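Local atomic coordinates of conserved hypothetical secreted protein (Helicobacter pylori, PDB entry 4RNZ), a protein that helps determine cell shape and is probably a zinc-dependent M23-family endopeptidase acting on peptidoglycan. Residues A[155-159]-A[169-173]; A[63-69]-A[80-86]. All blocks are in the same frame, centred on the assembly; numbering follows the deposited sequence.

Contact 1 (A[155-159]-A[169-173])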
ATOM      1  N   THR A 155       6.739   1.700   6.327  1.00 27.53           N
ATOM      2  CA  THR A 155       6.383   3.026   5.937  1.00 28.20           C
ATOM      3  C   THR A 155       7.603   3.924   6.153  1.00 30.94           C
ATOM      4  O   THR A 155       8.134   4.002   7.288  1.00 30.29           O
ATOM      5  CB  THR A 155       5.174   3.523   6.756  1.00 30.16           C
ATOM      6  OG1 THR A 155       4.064   2.655   6.522  1.00 31.34           O
ATOM      7  CG2 THR A 155       4.771   4.917   6.362  1.00 30.00           C
ATOM      8  N   ILE A 156       8.050   4.591   5.081  1.00 27.69           N
ATOM      9  CA  ILE A 156       9.134   5.566   5.192  1.00 28.25           C
ATOM     10  C   ILE A 156       8.606   6.885   5.691  1.00 29.35           C
ATOM     11  O   ILE A 156       7.741   7.479   5.058  1.00 29.67           O
ATOM     12  CB  ILE A 156       9.826   5.784   3.833  1.00 28.36           C
ATOM     13  CG1 ILE A 156      10.575   4.510   3.442  1.00 28.71           C
ATOM     14  CG2 ILE A 156      10.747   7.000   3.890  1.00 27.53           C
ATOM     15  CD1 ILE A 156      11.085   4.519   2.013  1.00 29.23           C
ATOM     16  N   LYS A 157       9.099   7.338   6.838  1.00 27.84           N
ATOM     17  CA  LYS A 157       8.706   8.631   7.384  1.00 29.34           C
ATOM     18  C   LYS A 157       9.592   9.758   6.864  1.00 26.42           C
ATOM     19  O   LYS A 157       9.120  10.854   6.611  1.00 25.66           O
ATOM     20  CB  LYS A 157       8.774   8.621   8.920  1.00 32.90           C
ATOM     21  CG  LYS A 157       8.004   7.493   9.599  1.00 36.02           C
ATOM     22  CD  LYS A 157       6.584   7.317   9.070  1.00 40.88           C
ATOM     23  CE  LYS A 157       5.726   8.563   9.220  1.00 47.01           C
ATOM     24  NZ  LYS A 157       5.608   9.022  10.633  1.00 52.07           N
ATOM     25  N   MET A 158      10.886   9.470   6.763  1.00 30.07           N
ATOM     26  CA  MET A 158      11.868  10.399   6.209  1.00 31.06           C
ATOM     27  C   MET A 158      12.977   9.620   5.509  1.00 31.78           C
ATOM     28  O   MET A 158      13.392   8.531   5.949  1.00 27.78           O
ATOM     29  CB  MET A 158      12.477  11.257   7.304  1.00 33.09           C
ATOM     30  CG  MET A 158      13.530  12.229   6.781  1.00 38.39           C
ATOM     31  SD  MET A 158      14.358  13.154   8.081  1.00 43.17           S
ATOM     32  CE  MET A 158      15.405  11.919   8.798  1.00 42.86           C
ATOM     33  N   ALA A 159      13.448  10.166   4.396  1.00 28.79           N
ATOM     34  CA  ALA A 159      14.659   9.659   3.793  1.00 29.79           C
ATOM     35  C   ALA A 159      15.545  10.807   3.350  1.00 30.28           C
ATOM     36  O   ALA A 159      15.079  11.919   3.144  1.00 29.79           O
ATOM     37  CB  ALA A 159      14.349   8.731   2.636  1.00 30.11           C
ATOM     38  N   TYR A 169      16.116  15.360   0.677  1.00 37.39           N
ATOM     39  CA  TYR A 169      15.196  14.839   1.670  1.00 38.83           C
ATOM     40  C   TYR A 169      13.842  14.531   1.089  1.00 39.12           C
ATOM     41  O   TYR A 169      13.350  15.233   0.193  1.00 37.19           O
ATOM     42  CB  TYR A 169      14.990  15.872   2.746  1.00 38.99           C
ATOM     43  CG  TYR A 169      16.168  16.089   3.648  1.00 41.14           C
ATOM     44  CD1 TYR A 169      16.320  15.336   4.795  1.00 43.01           C
ATOM     45  CD2 TYR A 169      17.109  17.070   3.382  1.00 46.11           C
ATOM     46  CE1 TYR A 169      17.367  15.553   5.662  1.00 46.55           C
ATOM     47  CE2 TYR A 169      18.170  17.286   4.248  1.00 48.57           C
ATOM     48  CZ  TYR A 169      18.290  16.519   5.385  1.00 47.80           C
ATOM     49  OH  TYR A 169      19.336  16.697   6.264  1.00 54.56           O
ATOM     50  N   LEU A 170      13.197  13.515   1.647  1.00 35.21           N
ATOM     51  CA  LEU A 170      11.780  13.409   1.474  1.00 34.45           C
ATOM     52  C   LEU A 170      11.112  12.909   2.744  1.00 34.84           C
ATOM     53  O   LEU A 170      11.747  12.262   3.581  1.00 29.00           O
ATOM     54  CB  LEU A 170      11.429  12.557   0.271  1.00 36.72           C
ATOM     55  CG  LEU A 170      11.905  11.123   0.227  1.00 36.97           C
ATOM     56  CD1 LEU A 170      10.936  10.176   0.932  1.00 37.43           C
ATOM     57  CD2 LEU A 170      12.026  10.734  -1.241  1.00 40.12           C
ATOM     58  N   PHE A 171       9.842  13.253   2.870  1.00 33.84           N
ATOM     59  CA  PHE A 171       9.089  13.038   4.088  1.00 34.65           C
ATOM     60  C   PHE A 171       7.711  12.549   3.703  1.00 37.26           C
ATOM     61  O   PHE A 171       7.146  13.020   2.715  1.00 34.99           O
ATOM     62  CB  PHE A 171       8.898  14.350   4.834  1.00 35.20           C
ATOM     63  CG  PHE A 171      10.169  15.041   5.208  1.00 35.07           C
ATOM     64  CD1 PHE A 171      10.775  15.930   4.333  1.00 37.71           C
ATOM     65  CD2 PHE A 171      10.743  14.834   6.453  1.00 35.08           C
ATOM     66  CE1 PHE A 171      11.953  16.582   4.680  1.00 36.16           C
ATOM     67  CE2 PHE A 171      11.908  15.494   6.809  1.00 35.68           C
ATOM     68  CZ  PHE A 171      12.516  16.359   5.922  1.00 32.99           C
ATOM     69  N   SER A 172       7.185  11.622   4.484  1.00 35.52           N
ATOM     70  CA  SER A 172       5.830  11.180   4.341  1.00 39.32           C
ATOM     71  C   SER A 172       4.939  12.160   5.044  1.00 39.21           C
ATOM     72  O   SER A 172       5.393  12.984   5.849  1.00 39.05           O
ATOM     73  CB  SER A 172       5.636   9.833   5.022  1.00 44.39           C
ATOM     74  OG  SER A 172       5.825   9.986   6.433  1.00 46.06           O
ATOM     75  N   HIS A 173       3.660  12.056   4.721  1.00 38.58           N
ATOM     76  CA  HIS A 173       2.606  12.790   5.385  1.00 38.38           C
ATOM     77  C   HIS A 173       1.500  11.781   5.680  1.00 39.19           C
ATOM     78  O   HIS A 173       1.433  10.707   5.057  1.00 39.32           O
ATOM     79  CB  HIS A 173       2.099  13.901   4.471  1.00 41.09           C
ATOM     80  CG  HIS A 173       1.203  14.881   5.158  1.00 45.38           C
ATOM     81  ND1 HIS A 173      -0.165  14.884   4.992  1.00 49.90           N
ATOM     82  CD2 HIS A 173       1.476  15.894   6.015  1.00 46.35           C
ATOM     83  CE1 HIS A 173      -0.696  15.854   5.715  1.00 47.30           C
ATOM     84  NE2 HIS A 173       0.281  16.488   6.337  1.00 47.36           N
TER
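Met158 lies alongside the Phe171 ring, the two side chains pointing the same way from one face of an antiparallel pair of strands. CG of Met158 stands anti to the backbone N (chi1 179°) and the chain runs on extended through chi2, which sets SD 3.6 Å from CE2 of Phe171; the bend comes only beyond the sulfur, at CE. This is an oblique Met-aromatic contact; the same sulfur meets the edge of the Tyr169 ring, near its plane, with CD1 of Tyr169 4.4 Å away. The other face carries Ala159, whose CB rests 4.1 Å from CD1 of Leu170, and beside them CG2 of Ile156 approaches the same methyl group. Ala159 and Leu170 form a hydrogen-bonded pair, with Ala159 N to Leu170 O at 2.8 Å and Leu170 N to Ala159 O at 2.9 Å. Next to the corner at Lys157, Ser172 N donates to Lys157 O at 3.0 Å, from well above the carbonyl plane, and Ser172 OG adds a weak, long bond to the same oxygen. Lys157 and Met158 both face Val140 on strand 136-146, a classic beta bulge. Helix 326-348 touches Met158 and Tyr169, whereas helix 112-121 meets Ile156, Ala159 and Leu170. The pairs Met158/Phe171 and Ala159/Leu170 are thus apolar and Lys157-Ser172 the polar end; backbone bonds of Ala159, Leu170 and Ser172 close the strands on each other, while Met158 and Phe171 turn theirs outward to Val140 and Tyr179.

Contact 2 (A[63-69]-A[80-86]); sequences SQDLQIH and DFIPIIF
Gln67 and Ile82 meet as a hydrogen-bonded antiparallel pair, their side chains crossing with CG of Gln67 3.5 Å from CG1 of Ile82. Beyond CG the Gln67 chain is extended, carrying NE2 past Ile82 to Pro83 O at 2.9 Å; a water accepts from the same nitrogen and from Ile85 N, so the amide ties down the chain as it leaves strand 76-83. CD1 of Ile82 also packs on CB of His69 at 3.7 Å. Phe81 and Ile68 run side by side on the other face, CE1 of Phe81 lying 3.6 Å from CG1 of Ile68. Just before strand 66-73 begins and just after 76-83 ends, Ile84 N donates to Asp65 O at 3.1 Å from far above the carbonyl plane, and CD1 of Ile84 lies 3.4 Å from Ser63 O. Ser63 OG accepts from Asp65 N at 3.2 Å, an ST turn that shapes this end, and also bonds Tyr220. Further out, Arg146 holds OE1 of Gln67, Gln57 bonds NE2 of His69, and Arg208 makes a salt bridge with Asp65. The hairpin supplies the last two strands at one edge of the five-stranded sheet: strand 66-73 lies between 55-61 and the outermost strand 76-83, and Phe81 packs against helix 30-36.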
ATOM      1  N   SER A  63      -6.622  -5.298   4.700  1.00 33.85           N
ATOM      2  CA  SER A  63      -5.788  -4.111   4.523  1.00 33.27           C
ATOM      3  C   SER A  63      -4.814  -4.105   5.689  1.00 36.34           C
ATOM      4  O   SER A  63      -4.736  -5.086   6.436  1.00 37.38           O
ATOM      5  CB  SER A  63      -6.632  -2.833   4.522  1.00 32.15           C
ATOM      6  OG  SER A  63      -7.158  -2.532   5.814  1.00 31.10           O
ATOM      7  N   GLN A  64      -4.083  -3.014   5.864  1.00 34.94           N
ATOM      8  CA  GLN A  64      -3.162  -2.904   6.991  1.00 36.88           C
ATOM      9  C   GLN A  64      -3.895  -2.677   8.314  1.00 34.32           C
ATOM     10  O   GLN A  64      -3.324  -2.877   9.385  1.00 32.34           O
ATOM     11  CB  GLN A  64      -2.140  -1.784   6.772  1.00 37.57           C
ATOM     12  CG  GLN A  64      -2.722  -0.384   6.887  1.00 38.96           C
ATOM     13  CD  GLN A  64      -3.277   0.147   5.574  1.00 40.30           C
ATOM     14  OE1 GLN A  64      -3.760  -0.609   4.720  1.00 39.55           O
ATOM     15  NE2 GLN A  64      -3.220   1.456   5.413  1.00 38.21           N
ATOM     16  N   ASP A  65      -5.149  -2.250   8.268  1.00 34.29           N
ATOM     17  CA  ASP A  65      -5.865  -2.089   9.523  1.00 35.94           C
ATOM     18  C   ASP A  65      -7.266  -2.662   9.586  1.00 32.43           C
ATOM     19  O   ASP A  65      -7.967  -2.413  10.557  1.00 29.39           O
ATOM     20  CB  ASP A  65      -5.847  -0.639   9.966  1.00 39.71           C
ATOM     21  CG  ASP A  65      -6.442   0.264   8.961  1.00 44.06           C
ATOM     22  OD1 ASP A  65      -7.468  -0.122   8.383  1.00 41.02           O
ATOM     23  OD2 ASP A  65      -5.867   1.351   8.749  1.00 47.70           O
ATOM     24  N   LEU A  66      -7.648  -3.464   8.597  1.00 30.73           N
ATOM     25  CA  LEU A  66      -8.949  -4.134   8.605  1.00 32.29           C
ATOM     26  C   LEU A  66      -8.798  -5.614   8.268  1.00 29.24           C
ATOM     27  O   LEU A  66      -7.997  -6.007   7.391  1.00 27.33           O
ATOM     28  CB  LEU A  66      -9.891  -3.489   7.585  1.00 35.16           C
ATOM     29  CG  LEU A  66     -11.365  -3.852   7.715  1.00 38.40           C
ATOM     30  CD1 LEU A  66     -11.985  -3.194   8.940  1.00 39.23           C
ATOM     31  CD2 LEU A  66     -12.114  -3.424   6.450  1.00 42.71           C
ATOM     32  N   GLN A  67      -9.583  -6.438   8.956  1.00 26.82           N
ATOM     33  CA  GLN A  67      -9.540  -7.881   8.747  1.00 25.88           C
ATOM     34  C   GLN A  67     -10.918  -8.511   8.796  1.00 26.19           C
ATOM     35  O   GLN A  67     -11.830  -8.013   9.426  1.00 23.62           O
ATOM     36  CB  GLN A  67      -8.631  -8.585   9.783  1.00 27.66           C
ATOM     37  CG  GLN A  67      -9.099  -8.540  11.231  1.00 27.62           C
ATOM     38  CD  GLN A  67      -8.013  -8.949  12.241  1.00 27.46           C
ATOM     39  OE1 GLN A  67      -7.192  -9.824  11.986  1.00 28.59           O
ATOM     40  NE2 GLN A  67      -8.023  -8.309  13.396  1.00 28.72           N
ATOM     41  N   ILE A  68     -11.044  -9.641   8.120  1.00 26.04           N
ATOM     42  CA  ILE A  68     -12.244 -10.439   8.215  1.00 27.48           C
ATOM     43  C   ILE A  68     -12.108 -11.308   9.453  1.00 28.26           C
ATOM     44  O   ILE A  68     -11.107 -12.001   9.604  1.00 28.41           O
ATOM     45  CB  ILE A  68     -12.362 -11.373   7.006  1.00 28.16           C
ATOM     46  CG1 ILE A  68     -12.710 -10.558   5.766  1.00 30.44           C
ATOM     47  CG2 ILE A  68     -13.399 -12.476   7.241  1.00 28.46           C
ATOM     48  CD1 ILE A  68     -12.568 -11.359   4.485  1.00 32.75           C
ATOM     49  N   HIS A  69     -13.122 -11.280  10.306  1.00 27.26           N
ATOM     50  CA  HIS A  69     -13.231 -12.220  11.413  1.00 27.64           C
ATOM     51  C   HIS A  69     -14.388 -13.184  11.164  1.00 26.94           C
ATOM     52  O   HIS A  69     -15.555 -12.769  11.146  1.00 27.62           O
ATOM     53  CB  HIS A  69     -13.470 -11.446  12.710  1.00 27.63           C
ATOM     54  CG  HIS A  69     -13.532 -12.307  13.938  1.00 28.99           C
ATOM     55  ND1 HIS A  69     -14.224 -11.933  15.082  1.00 30.29           N
ATOM     56  CD2 HIS A  69     -12.998 -13.524  14.202  1.00 28.16           C
ATOM     57  CE1 HIS A  69     -14.122 -12.893  15.985  1.00 30.20           C
ATOM     58  NE2 HIS A  69     -13.364 -13.856  15.488  1.00 29.20           N
ATOM     59  N   ASP A  80     -17.499 -10.831  10.426  1.00 28.65           N
ATOM     60  CA  ASP A  80     -17.405  -9.410  10.714  1.00 32.09           C
ATOM     61  C   ASP A  80     -16.156  -8.869  10.038  1.00 28.64           C
ATOM     62  O   ASP A  80     -15.203  -9.600   9.824  1.00 28.35           O
ATOM     63  CB  ASP A  80     -17.289  -9.114  12.225  1.00 31.39           C
ATOM     64  CG  ASP A  80     -18.509  -9.533  13.010  1.00 37.09           C
ATOM     65  OD1 ASP A  80     -19.620  -9.441  12.476  1.00 38.11           O
ATOM     66  OD2 ASP A  80     -18.354  -9.947  14.177  1.00 37.41           O
ATOM     67  N   PHE A  81     -16.178  -7.575   9.754  1.00 29.62           N
ATOM     68  CA  PHE A  81     -14.996  -6.848   9.304  1.00 28.82           C
ATOM     69  C   PHE A  81     -14.572  -6.041  10.505  1.00 29.96           C
ATOM     70  O   PHE A  81     -15.338  -5.218  10.982  1.00 30.14           O
ATOM     71  CB  PHE A  81     -15.348  -5.978   8.123  1.00 29.32           C
ATOM     72  CG  PHE A  81     -15.655  -6.765   6.883  1.00 29.28           C
ATOM     73  CD1 PHE A  81     -14.639  -7.144   6.011  1.00 30.76           C
ATOM     74  CD2 PHE A  81     -16.955  -7.148   6.594  1.00 33.22           C
ATOM     75  CE1 PHE A  81     -14.911  -7.897   4.869  1.00 30.01           C
ATOM     76  CE2 PHE A  81     -17.236  -7.887   5.454  1.00 32.97           C
ATOM     77  CZ  PHE A  81     -16.215  -8.268   4.593  1.00 32.35           C
ATOM     78  N   ILE A  82     -13.373  -6.300  11.024  1.00 29.79           N
ATOM     79  CA  ILE A  82     -12.950  -5.678  12.273  1.00 29.98           C
ATOM     80  C   ILE A  82     -11.567  -5.051  12.174  1.00 28.38           C
ATOM     81  O   ILE A  82     -10.797  -5.424  11.292  1.00 29.11           O
ATOM     82  CB  ILE A  82     -12.970  -6.707  13.428  1.00 29.80           C
ATOM     83  CG1 ILE A  82     -11.949  -7.806  13.197  1.00 30.99           C
ATOM     84  CG2 ILE A  82     -14.363  -7.302  13.581  1.00 31.76           C
ATOM     85  CD1 ILE A  82     -11.743  -8.704  14.407  1.00 32.10           C
ATOM     86  N   PRO A  83     -11.229  -4.132  13.102  1.00 28.50           N
ATOM     87  CA  PRO A  83      -9.867  -3.572  13.145  1.00 29.54           C
ATOM     88  C   PRO A  83      -8.794  -4.618  13.440  1.00 28.88           C
ATOM     89  O   PRO A  83      -9.081  -5.642  14.073  1.00 27.91           O
ATOM     90  CB  PRO A  83      -9.929  -2.567  14.301  1.00 30.44           C
ATOM     91  CG  PRO A  83     -11.367  -2.248  14.469  1.00 30.94           C
ATOM     92  CD  PRO A  83     -12.120  -3.479  14.077  1.00 30.35           C
ATOM     93  N   ILE A  84      -7.590  -4.364  12.941  1.00 29.06           N
ATOM     94  CA  ILE A  84      -6.389  -5.111  13.262  1.00 28.51           C
ATOM     95  C   ILE A  84      -5.668  -4.357  14.363  1.00 29.60           C
ATOM     96  O   ILE A  84      -5.388  -3.154  14.236  1.00 30.12           O
ATOM     97  CB  ILE A  84      -5.430  -5.248  12.068  1.00 28.50           C
ATOM     98  CG1 ILE A  84      -6.085  -6.006  10.902  1.00 29.15           C
ATOM     99  CG2 ILE A  84      -4.185  -6.007  12.473  1.00 27.08           C
ATOM    100  CD1 ILE A  84      -5.234  -6.023   9.635  1.00 30.83           C
ATOM    101  N   ILE A  85      -5.368  -5.069  15.443  1.00 29.69           N
ATOM    102  CA  ILE A  85      -4.601  -4.503  16.541  1.00 30.19           C
ATOM    103  C   ILE A  85      -3.130  -4.773  16.259  1.00 28.07           C
ATOM    104  O   ILE A  85      -2.718  -5.902  15.999  1.00 26.31           O
ATOM    105  CB  ILE A  85      -4.998  -5.082  17.925  1.00 29.46           C
ATOM    106  CG1 ILE A  85      -6.475  -4.827  18.221  1.00 29.77           C
ATOM    107  CG2 ILE A  85      -4.179  -4.421  19.031  1.00 30.59           C
ATOM    108  CD1 ILE A  85      -7.013  -5.653  19.382  1.00 32.10           C
ATOM    109  N   PHE A  86      -2.328  -3.716  16.296  1.00 28.55           N
ATOM    110  CA  PHE A  86      -0.919  -3.861  15.983  1.00 28.61           C
ATOM    111  C   PHE A  86      -0.044  -2.907  16.760  1.00 28.34           C
ATOM    112  O   PHE A  86      -0.513  -1.875  17.256  1.00 26.08           O
ATOM    113  CB  PHE A  86      -0.684  -3.668  14.471  1.00 30.17           C
ATOM    114  CG  PHE A  86      -1.064  -2.302  13.969  1.00 33.67           C
ATOM    115  CD1 PHE A  86      -0.170  -1.237  14.059  1.00 35.08           C
ATOM    116  CD2 PHE A  86      -2.310  -2.076  13.395  1.00 34.13           C
ATOM    117  CE1 PHE A  86      -0.523   0.016  13.608  1.00 35.14           C
ATOM    118  CE2 PHE A  86      -2.670  -0.817  12.935  1.00 34.06           C
ATOM    119  CZ  PHE A  86      -1.776   0.231  13.036  1.00 36.35           C
TER
HETATM  120  O   HOH W   1      -6.167  -7.728  15.534  1.00 26.31           O

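How the contacts relate
From the N terminus, contact 2 comes first: 63-69 pairs with 80-86 and closes the hairpin of strands 66-73 and 76-83 in the N-terminal Csd3 region. The chain then continues through strand 87-96, three helices, strand 136-146 and the short strand 149-151 before contact 1 closes another hairpin, of strands 153-163 and 166-172, in the second Csd3 region. The two loops follow in series, neither nesting nor crossing. Their centres are 25 Å apart and their nearest atoms about 7 Å, without touching. Each contact joins neighbouring strands of its own antiparallel sheet; strand 87-96, which follows contact 2 directly, pairs with 136-146 and so belongs to the sheet of contact 1.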